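Long-range contacts in uncharacterized protein VPA0106 (Vibrio parahaemolyticus, PDB 3U07), which is of unknown function but joins a DUF1254 region to a DUF1214 region in a single chain, and is probably exported by way of a signal peptide: residues Leu58-Gln62 with Leu85-Asp90; Met277-Leu283 with Ile297-Gly301; Pro311-Arg317 with Ala420-Tyr426. The protein carries 2 engineered substitutions. One frame throughout, in Å; residues are numbered along the deposited sequence.

Contact 1 of 3, residues Leu58-Gln62 with Leu85-Asp90. Engineered in segment 58-62: Glu60 (natural residue Arg).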
loop_
_atom_site.group_PDB
_atom_site.type_symbol
_atom_site.label_atom_id
_atom_site.label_comp_id
_atom_site.label_asym_id
_atom_site.label_seq_id
_atom_site.Cartn_x
_atom_site.Cartn_y
_atom_site.Cartn_z
ATOM N N LEU A 58 -9.449 -15.437 -8.577
ATOM C CA LEU A 58 -9.980 -14.235 -7.954
ATOM C C LEU A 58 -10.860 -14.611 -6.759
ATOM O O LEU A 58 -11.339 -15.742 -6.659
ATOM C CB LEU A 58 -10.773 -13.435 -8.991
ATOM C CG LEU A 58 -9.963 -13.089 -10.251
ATOM C CD1 LEU A 58 -10.854 -12.389 -11.263
ATOM C CD2 LEU A 58 -8.778 -12.203 -9.885
ATOM N N ASN A 59 -11.053 -13.666 -5.844
ATOM C CA ASN A 59 -11.865 -13.897 -4.653
ATOM C C ASN A 59 -11.325 -15.047 -3.811
ATOM O O ASN A 59 -12.082 -15.862 -3.281
ATOM C CB ASN A 59 -13.331 -14.158 -5.038
ATOM C CG ASN A 59 -14.018 -12.915 -5.580
ATOM O OD1 ASN A 59 -13.775 -11.805 -5.103
ATOM N ND2 ASN A 59 -14.888 -13.094 -6.568
ATOM N N GLU A 60 -10.000 -15.095 -3.704
ATOM C CA GLU A 60 -9.291 -16.100 -2.917
ATOM C C GLU A 60 -7.961 -15.501 -2.488
ATOM O O GLU A 60 -7.373 -14.705 -3.219
ATOM C CB GLU A 60 -9.002 -17.360 -3.743
ATOM C CG GLU A 60 -10.183 -18.296 -3.955
ATOM C CD GLU A 60 -9.792 -19.579 -4.688
ATOM O OE1 GLU A 60 -8.619 -19.997 -4.570
ATOM O OE2 GLU A 60 -10.657 -20.173 -5.368
ATOM N N PHE A 61 -7.497 -15.864 -1.298
ATOM C CA PHE A 61 -6.211 -15.394 -0.812
ATOM C C PHE A 61 -5.181 -16.204 -1.603
ATOM O O PHE A 61 -5.345 -17.411 -1.781
ATOM C CB PHE A 61 -6.077 -15.680 0.686
ATOM C CG PHE A 61 -7.053 -14.916 1.538
ATOM C CD1 PHE A 61 -6.975 -13.528 1.638
ATOM C CD2 PHE A 61 -8.057 -15.582 2.234
ATOM C CE1 PHE A 61 -7.882 -12.813 2.419
ATOM C CE2 PHE A 61 -8.971 -14.875 3.017
ATOM C CZ PHE A 61 -8.884 -13.487 3.108
ATOM N N GLN A 62 -4.138 -15.544 -2.095
ATOM C CA GLN A 62 -3.106 -16.227 -2.874
ATOM C C GLN A 62 -2.480 -17.398 -2.129
ATOM O O GLN A 62 -1.741 -17.207 -1.167
ATOM C CB GLN A 62 -2.020 -15.236 -3.280
ATOM C CG GLN A 62 -2.354 -14.437 -4.524
ATOM C CD GLN A 62 -1.611 -13.119 -4.580
ATOM O OE1 GLN A 62 -0.464 -13.020 -4.139
ATOM N NE2 GLN A 62 -2.259 -12.096 -5.135
ATOM N N LEU A 85 -1.727 -11.376 4.084
ATOM C CA LEU A 85 -2.668 -12.140 3.283
ATOM C C LEU A 85 -2.957 -11.240 2.080
ATOM O O LEU A 85 -3.198 -10.040 2.241
ATOM C CB LEU A 85 -3.964 -12.418 4.047
ATOM C CG LEU A 85 -3.997 -13.607 5.005
ATOM C CD1 LEU A 85 -5.417 -13.780 5.523
ATOM C CD2 LEU A 85 -3.542 -14.875 4.288
HETATM N N MSE A 86 -2.911 -11.806 0.880
HETATM C CA MSE A 86 -3.158 -11.028 -0.328
HETATM C C MSE A 86 -4.119 -11.723 -1.269
HETATM O O MSE A 86 -4.260 -12.946 -1.251
HETATM C CB MSE A 86 -1.854 -10.773 -1.087
HETATM C CG MSE A 86 -0.834 -9.927 -0.353
HETATM SE SE MSE A 86 0.807 -9.837 -1.365
HETATM C CE MSE A 86 1.028 -11.722 -1.695
ATOM N N GLY A 87 -4.773 -10.925 -2.100
ATOM C CA GLY A 87 -5.700 -11.473 -3.060
ATOM C C GLY A 87 -6.326 -10.370 -3.878
ATOM O O GLY A 87 -6.023 -9.190 -3.696
ATOM N N TRP A 88 -7.198 -10.770 -4.794
ATOM C CA TRP A 88 -7.911 -9.839 -5.643
ATOM C C TRP A 88 -9.384 -10.203 -5.592
ATOM O O TRP A 88 -9.756 -11.354 -5.804
ATOM C CB TRP A 88 -7.420 -9.932 -7.086
ATOM C CG TRP A 88 -6.033 -9.423 -7.288
ATOM C CD1 TRP A 88 -4.871 -10.132 -7.184
ATOM C CD2 TRP A 88 -5.660 -8.082 -7.623
ATOM N NE1 TRP A 88 -3.793 -9.313 -7.436
ATOM C CE2 TRP A 88 -4.250 -8.049 -7.705
ATOM C CE3 TRP A 88 -6.381 -6.904 -7.858
ATOM C CZ2 TRP A 88 -3.545 -6.882 -8.019
ATOM C CZ3 TRP A 88 -5.679 -5.742 -8.173
ATOM C CH2 TRP A 88 -4.274 -5.742 -8.247
ATOM N N LEU A 89 -10.213 -9.216 -5.290
ATOM C CA LEU A 89 -11.652 -9.407 -5.225
ATOM C C LEU A 89 -12.222 -9.076 -6.595
ATOM O O LEU A 89 -11.667 -8.251 -7.324
ATOM C CB LEU A 89 -12.266 -8.448 -4.196
ATOM C CG LEU A 89 -12.523 -8.850 -2.742
ATOM C CD1 LEU A 89 -11.535 -9.886 -2.261
ATOM C CD2 LEU A 89 -12.493 -7.596 -1.887
ATOM N N ASP A 90 -13.320 -9.733 -6.951
ATOM C CA ASP A 90 -14.001 -9.448 -8.211
ATOM C C ASP A 90 -15.464 -9.408 -7.833
ATOM O O ASP A 90 -16.046 -10.436 -7.488
ATOM C CB ASP A 90 -13.762 -10.538 -9.257
ATOM C CG ASP A 90 -14.622 -10.347 -10.501
ATOM O OD1 ASP A 90 -15.110 -9.221 -10.739
ATOM O OD2 ASP A 90 -14.805 -11.324 -11.250
HETATM O O HOH W 1 -6.984 -13.472 -5.372
HETATM O O HOH W 2 -1.827 -14.536 0.714
HETATM O O HOH W 3 -1.184 -10.038 -6.825
#
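Asn59 makes three of the four direct hydrogen bonds here. Its N gives to Trp88 O (2.7 Å), its OD1 takes from Asp90 N (2.8 Å), and its ND2 gives to Asp90 O (3.0 Å). An amide side chain suits this place because it both accepts and donates, reading the backbone of Asp90 as a neighbouring strand would; the Asp90 carboxylate turns to Arg205. Farther along, Gln62 N donates to Met86 O (2.7 Å), beside a CA-H...O contact from Phe61 CA to Met86 O (3.2 Å). Water 1 bridges Glu60 O and Trp88 N, 4.2 Å apart; between side chains, water 3 accepts from Gln62 NE2 and Trp88 NE1. Gly87 lets the loop close in, since a CB there would clash with Glu60 O. The CA-CB bond of the engineered Glu60 points away from the strand. In the packing, Leu85 CD1 lies over the Phe61 ring, 4.1 Å from its centroid, a CH-pi contact, and Leu58 CD2 meets Trp88 CB at 3.9 Å. Strand 82-90 is outermost in its sheet, bonded to strand 161-169 on its other side; the loop, the Asn59 amide and water 1 therefore satisfy backbone groups along its otherwise open edge.

Contact 2 of 3, residues Met277-Leu283 with Ile297-Gly301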
loop_
_atom_site.group_PDB
_atom_site.type_symbol
_atom_site.label_atom_id
_atom_site.label_comp_id
_atom_site.label_asym_id
_atom_site.label_seq_id
_atom_site.Cartn_x
_atom_site.Cartn_y
_atom_site.Cartn_z
HETATM N N MSE A 277 8.141 15.752 -3.897
HETATM C CA MSE A 277 6.995 15.356 -3.077
HETATM C C MSE A 277 7.360 15.025 -1.635
HETATM O O MSE A 277 8.159 14.123 -1.387
HETATM C CB MSE A 277 6.290 14.159 -3.706
HETATM C CG MSE A 277 4.811 14.378 -3.863
HETATM SE SE MSE A 277 4.381 15.274 -5.503
HETATM C CE MSE A 277 5.025 17.069 -5.181
ATOM N N THR A 278 6.745 15.731 -0.687
ATOM C CA THR A 278 7.040 15.515 0.731
ATOM C C THR A 278 5.848 15.148 1.621
ATOM O O THR A 278 6.030 14.538 2.676
ATOM C CB THR A 278 7.708 16.759 1.341
ATOM O OG1 THR A 278 6.754 17.825 1.415
ATOM C CG2 THR A 278 8.878 17.212 0.477
ATOM N N ASP A 279 4.638 15.518 1.207
ATOM C CA ASP A 279 3.437 15.238 1.998
ATOM C C ASP A 279 2.667 14.000 1.524
ATOM O O ASP A 279 1.879 14.073 0.576
ATOM C CB ASP A 279 2.510 16.451 1.967
ATOM C CG ASP A 279 1.376 16.332 2.955
ATOM O OD1 ASP A 279 1.032 15.185 3.319
ATOM O OD2 ASP A 279 0.826 17.376 3.359
ATOM N N ALA A 280 2.874 12.875 2.205
ATOM C CA ALA A 280 2.223 11.617 1.843
ATOM C C ALA A 280 0.698 11.695 1.745
ATOM O O ALA A 280 0.080 10.946 0.989
ATOM C CB ALA A 280 2.624 10.523 2.835
ATOM N N ARG A 281 0.089 12.596 2.506
ATOM C CA ARG A 281 -1.364 12.734 2.491
ATOM C C ARG A 281 -1.907 13.179 1.132
ATOM O O ARG A 281 -3.098 13.051 0.854
ATOM C CB ARG A 281 -1.800 13.726 3.572
ATOM C CG ARG A 281 -1.383 13.332 4.983
ATOM C CD ARG A 281 -1.724 14.446 5.955
ATOM N NE ARG A 281 -1.095 15.707 5.566
ATOM C CZ ARG A 281 -1.344 16.874 6.154
ATOM N NH1 ARG A 281 -2.208 16.935 7.156
ATOM N NH2 ARG A 281 -0.735 17.976 5.739
ATOM N N THR A 282 -1.032 13.707 0.282
ATOM C CA THR A 282 -1.452 14.158 -1.035
ATOM C C THR A 282 -1.203 13.079 -2.072
ATOM O O THR A 282 -1.629 13.210 -3.213
ATOM C CB THR A 282 -0.670 15.408 -1.490
ATOM O OG1 THR A 282 0.706 15.063 -1.673
ATOM C CG2 THR A 282 -0.777 16.525 -0.456
ATOM N N LEU A 283 -0.525 12.009 -1.659
ATOM C CA LEU A 283 -0.154 10.918 -2.555
ATOM C C LEU A 283 -0.923 9.621 -2.406
ATOM O O LEU A 283 -1.108 8.889 -3.379
ATOM C CB LEU A 283 1.326 10.592 -2.371
ATOM C CG LEU A 283 2.308 11.755 -2.455
ATOM C CD1 LEU A 283 3.696 11.273 -2.057
ATOM C CD2 LEU A 283 2.305 12.323 -3.858
ATOM N N ILE A 297 0.059 14.977 -8.938
ATOM C CA ILE A 297 0.444 14.676 -7.563
ATOM C C ILE A 297 -0.151 13.318 -7.152
ATOM O O ILE A 297 0.532 12.498 -6.537
ATOM C CB ILE A 297 -0.018 15.792 -6.593
ATOM C CG1 ILE A 297 0.600 17.127 -7.025
ATOM C CG2 ILE A 297 0.415 15.455 -5.159
ATOM C CD1 ILE A 297 0.154 18.318 -6.214
ATOM N N PHE A 298 -1.412 13.068 -7.501
ATOM C CA PHE A 298 -2.042 11.790 -7.169
ATOM C C PHE A 298 -1.228 10.664 -7.812
ATOM O O PHE A 298 -0.975 9.620 -7.200
ATOM C CB PHE A 298 -3.477 11.742 -7.706
ATOM C CG PHE A 298 -4.182 10.437 -7.440
ATOM C CD1 PHE A 298 -4.715 10.161 -6.184
ATOM C CD2 PHE A 298 -4.298 9.475 -8.444
ATOM C CE1 PHE A 298 -5.353 8.947 -5.930
ATOM C CE2 PHE A 298 -4.936 8.254 -8.199
ATOM C CZ PHE A 298 -5.464 7.992 -6.936
ATOM N N ALA A 299 -0.817 10.895 -9.056
ATOM C CA ALA A 299 -0.028 9.927 -9.812
ATOM C C ALA A 299 1.301 9.585 -9.131
ATOM O O ALA A 299 1.794 8.461 -9.259
ATOM C CB ALA A 299 0.234 10.461 -11.224
ATOM N N GLU A 300 1.892 10.543 -8.419
ATOM C CA GLU A 300 3.163 10.265 -7.747
ATOM C C GLU A 300 2.961 9.214 -6.655
ATOM O O GLU A 300 3.915 8.567 -6.212
ATOM C CB GLU A 300 3.762 11.547 -7.143
ATOM C CG GLU A 300 4.252 12.594 -8.165
ATOM C CD GLU A 300 5.427 12.117 -9.026
ATOM O OE1 GLU A 300 6.078 11.111 -8.672
ATOM O OE2 GLU A 300 5.708 12.765 -10.057
ATOM N N GLY A 301 1.715 9.043 -6.219
ATOM C CA GLY A 301 1.431 8.048 -5.200
ATOM C C GLY A 301 1.791 6.678 -5.738
ATOM O O GLY A 301 2.350 5.843 -5.027
#
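No hydrogen bond crosses between 277-283 and 297-301; the two meet mainly through apolar side-chain contacts, with one close backbone approach. Leu283, with chi1 m and chi2 t, leaves its backbone sideways yet brings CD2 to Ile297 O (3.2 Å), and to Ile297 CG2 at 3.9 Å and Glu300 CB at 3.7 Å. A branched, apolar leucine suits the space between Ile297 and Glu300, three residues apart on the helix. Ile297 is also m and t, and its CG2 also touches Met277 SE (4.0 Å) and Thr282 OG1 (3.5 Å). The selenomethionine Met277 bends, with chi1 near -129° between wells, so that SE rests 3.8 Å from Glu300 CG. Glu300, m at both chi1 and chi2, starts toward the loop but carries its carboxylate away, leaving its aliphatic part to pack here.

Gly301 allows the closest backbone approach: its CA lies 3.2 Å from Leu283 O in a CA-H...O contact, where a CB would collide with that oxygen. The loop holds its own shape. Thr282, at chi1 p, turns OG1 back to Asp279 O (2.7 Å), while Asp279 OD1 accepts from Arg281 N (2.9 Å), and Arg281 NH2 forms a salt bridge with Asp279 OD2 (2.9 Å). On its other side helix 295-305 packs against helices 253-273 and 26-52, through Ala299 on Leu270 and on Tyr38. The result is a helix-to-helix loop packed on the side of helix 295-305, with an Asx turn at Asp279 leading into the turn of helical phi/psi at 280-282.

Contact 3 of 3, residues Pro311-Arg317 with Ala420-Tyr426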
loop_
_atom_site.group_PDB
_atom_site.type_symbol
_atom_site.label_atom_id
_atom_site.label_comp_id
_atom_site.label_asym_id
_atom_site.label_seq_id
_atom_site.Cartn_x
_atom_site.Cartn_y
_atom_site.Cartn_z
ATOM N N PRO A 311 -1.290 7.561 4.842
ATOM C CA PRO A 311 -0.437 7.842 6.002
ATOM C C PRO A 311 -1.027 7.736 7.411
ATOM O O PRO A 311 -0.288 7.479 8.361
ATOM C CB PRO A 311 0.110 9.236 5.695
ATOM C CG PRO A 311 -0.950 9.841 4.829
ATOM C CD PRO A 311 -1.309 8.705 3.916
ATOM N N ILE A 312 -2.337 7.920 7.556
ATOM C CA ILE A 312 -2.963 7.836 8.875
ATOM C C ILE A 312 -2.930 6.406 9.412
ATOM O O ILE A 312 -2.996 6.189 10.619
ATOM C CB ILE A 312 -4.431 8.349 8.842
ATOM C CG1 ILE A 312 -4.981 8.457 10.270
ATOM C CG2 ILE A 312 -5.297 7.415 8.009
ATOM C CD1 ILE A 312 -6.337 9.150 10.355
ATOM N N GLU A 313 -2.819 5.432 8.513
ATOM C CA GLU A 313 -2.766 4.033 8.922
ATOM C C GLU A 313 -1.308 3.625 9.092
ATOM O O GLU A 313 -0.963 2.871 10.002
ATOM C CB GLU A 313 -3.403 3.129 7.865
ATOM C CG GLU A 313 -4.842 3.462 7.503
ATOM C CD GLU A 313 -5.788 3.365 8.684
ATOM O OE1 GLU A 313 -5.458 2.665 9.663
ATOM O OE2 GLU A 313 -6.871 3.981 8.626
ATOM N N ALA A 314 -0.463 4.121 8.196
ATOM C CA ALA A 314 0.961 3.807 8.234
ATOM C C ALA A 314 1.782 4.851 7.493
ATOM O O ALA A 314 1.501 5.182 6.345
ATOM C CB ALA A 314 1.212 2.427 7.627
ATOM N N SER A 315 2.790 5.383 8.171
ATOM C CA SER A 315 3.686 6.366 7.576
ATOM C C SER A 315 5.082 5.791 7.727
ATOM O O SER A 315 5.290 4.849 8.496
ATOM C CB SER A 315 3.589 7.707 8.299
ATOM O OG SER A 315 2.382 8.371 7.982
ATOM N N TYR A 316 6.042 6.340 6.999
ATOM C CA TYR A 316 7.389 5.810 7.105
ATOM C C TYR A 316 8.452 6.866 6.876
ATOM O O TYR A 316 8.171 7.973 6.408
ATOM C CB TYR A 316 7.582 4.658 6.107
ATOM C CG TYR A 316 7.936 5.097 4.705
ATOM C CD1 TYR A 316 7.078 5.911 3.967
ATOM C CD2 TYR A 316 9.150 4.727 4.126
ATOM C CE1 TYR A 316 7.422 6.349 2.687
ATOM C CE2 TYR A 316 9.506 5.160 2.849
ATOM C CZ TYR A 316 8.638 5.971 2.137
ATOM O OH TYR A 316 8.998 6.414 0.884
ATOM N N ARG A 317 9.677 6.506 7.239
ATOM C CA ARG A 317 10.836 7.365 7.058
ATOM C C ARG A 317 12.007 6.447 6.751
ATOM O O ARG A 317 12.051 5.299 7.203
ATOM C CB ARG A 317 11.136 8.168 8.327
ATOM C CG ARG A 317 10.114 9.252 8.641
ATOM C CD ARG A 317 10.093 10.346 7.574
ATOM N NE ARG A 317 9.266 11.475 7.997
ATOM C CZ ARG A 317 7.943 11.529 7.881
ATOM N NH1 ARG A 317 7.272 10.519 7.341
ATOM N NH2 ARG A 317 7.286 12.596 8.321
ATOM N N ALA A 420 1.730 15.707 11.954
ATOM C CA ALA A 420 3.119 16.066 11.670
ATOM C C ALA A 420 3.904 14.941 11.006
ATOM O O ALA A 420 4.731 15.184 10.126
ATOM C CB ALA A 420 3.813 16.513 12.957
ATOM N N ILE A 421 3.653 13.710 11.429
ATOM C CA ILE A 421 4.332 12.566 10.841
ATOM C C ILE A 421 3.755 12.297 9.449
ATOM O O ILE A 421 4.490 12.033 8.498
ATOM C CB ILE A 421 4.158 11.307 11.719
ATOM C CG1 ILE A 421 4.995 11.449 12.998
ATOM C CG2 ILE A 421 4.554 10.067 10.931
ATOM C CD1 ILE A 421 4.749 10.360 14.043
ATOM N N GLN A 422 2.431 12.375 9.343
ATOM C CA GLN A 422 1.725 12.138 8.082
ATOM C C GLN A 422 2.105 13.099 6.965
ATOM O O GLN A 422 2.262 12.694 5.815
ATOM C CB GLN A 422 0.216 12.256 8.290
ATOM C CG GLN A 422 -0.437 11.154 9.104
ATOM C CD GLN A 422 -1.900 11.455 9.371
ATOM O OE1 GLN A 422 -2.645 11.815 8.459
ATOM N NE2 GLN A 422 -2.318 11.311 10.622
ATOM N N SER A 423 2.246 14.373 7.314
ATOM C CA SER A 423 2.555 15.421 6.344
ATOM C C SER A 423 3.999 15.491 5.877
ATOM O O SER A 423 4.301 16.147 4.880
ATOM C CB SER A 423 2.172 16.779 6.928
ATOM O OG SER A 423 3.035 17.112 8.001
ATOM N N GLY A 424 4.893 14.826 6.596
ATOM C CA GLY A 424 6.296 14.868 6.230
ATOM C C GLY A 424 7.063 15.860 7.092
ATOM O O GLY A 424 8.285 15.949 7.006
ATOM N N GLU A 425 6.349 16.606 7.931
ATOM C CA GLU A 425 6.985 17.590 8.804
ATOM C C GLU A 425 7.959 16.901 9.763
ATOM O O GLU A 425 9.150 17.208 9.776
ATOM C CB GLU A 425 5.918 18.360 9.589
ATOM C CG GLU A 425 6.453 19.523 10.411
ATOM C CD GLU A 425 5.346 20.344 11.051
ATOM O OE1 GLU A 425 4.419 19.742 11.632
ATOM O OE2 GLU A 425 5.405 21.589 10.983
ATOM N N TYR A 426 7.451 15.962 10.555
ATOM C CA TYR A 426 8.286 15.231 11.505
ATOM C C TYR A 426 9.496 14.633 10.796
ATOM O O TYR A 426 9.365 14.016 9.740
ATOM C CB TYR A 426 7.480 14.108 12.155
ATOM C CG TYR A 426 8.297 13.173 13.023
ATOM C CD1 TYR A 426 8.555 13.472 14.363
ATOM C CD2 TYR A 426 8.780 11.970 12.513
ATOM C CE1 TYR A 426 9.268 12.589 15.173
ATOM C CE2 TYR A 426 9.493 11.083 13.313
ATOM C CZ TYR A 426 9.730 11.396 14.640
ATOM O OH TYR A 426 10.401 10.501 15.441
HETATM O O HOH W 4 4.811 10.590 5.771
#
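Hydrogen bonding centres on Arg317, whose guanidinium docks at the C-terminal end of helix 419-423. Arg317 NE and NH2 both donate to Tyr426 O (3.1 and 2.9 Å), and Arg317 NH2 also gives to Ile421 O (2.9 Å); a weak bond runs from Arg317 NH1 to Ile421 O (3.4 Å). Water 4 accepts from Arg317 NH1 (2.9 Å) and donates to Ile421 O (3.1 Å). Arg317 NH1 also binds Tyr316 O (2.9 Å), while Ser315 OG gives to Pro311 O (2.8 Å).

In the van der Waals packing, the small Ser315 lets the helix approach, its CB 3.7 Å from Ile421 CG2, and Pro311 CB touches Gln422 CG at 3.9 Å; the amide of Gln422 turns to Ala417. At Gly424 the chain leaves the helix with positive phi, suited to glycine, and Arg317 NH2 passes 3.2 Å from Gly424 CA.

Arginine, with several donors, thus gathers the carbonyls of Ile421, in the last turn, and Tyr426, in the following loop, joining strand 315-319 to the helix end by charge-assisted bonds.

In the fold
From the N terminus, helix 26-52 leads into contact 1, which closes a loop of 22 residues, partly unmodelled, back onto strand 82-90. The chain runs through two small sheets and several helices before contact 2 closes the connection from helix 253-273 to helix 295-305. Contact 3 closes the longest loop, bringing strand 315-319, at the edge of its four-stranded antiparallel sheet, against the end of helix 419-423. The three follow in series, none nesting or crossing. Contact 1 lies opposite contacts 2 and 3 across the chain's centre, its own centre about 27 Å from that of contact 2. Contacts 2 and 3 touch: Arg281 packs against Pro311 and Ser423, tying loop 277-283 to that sheet's edge and helix 419-423.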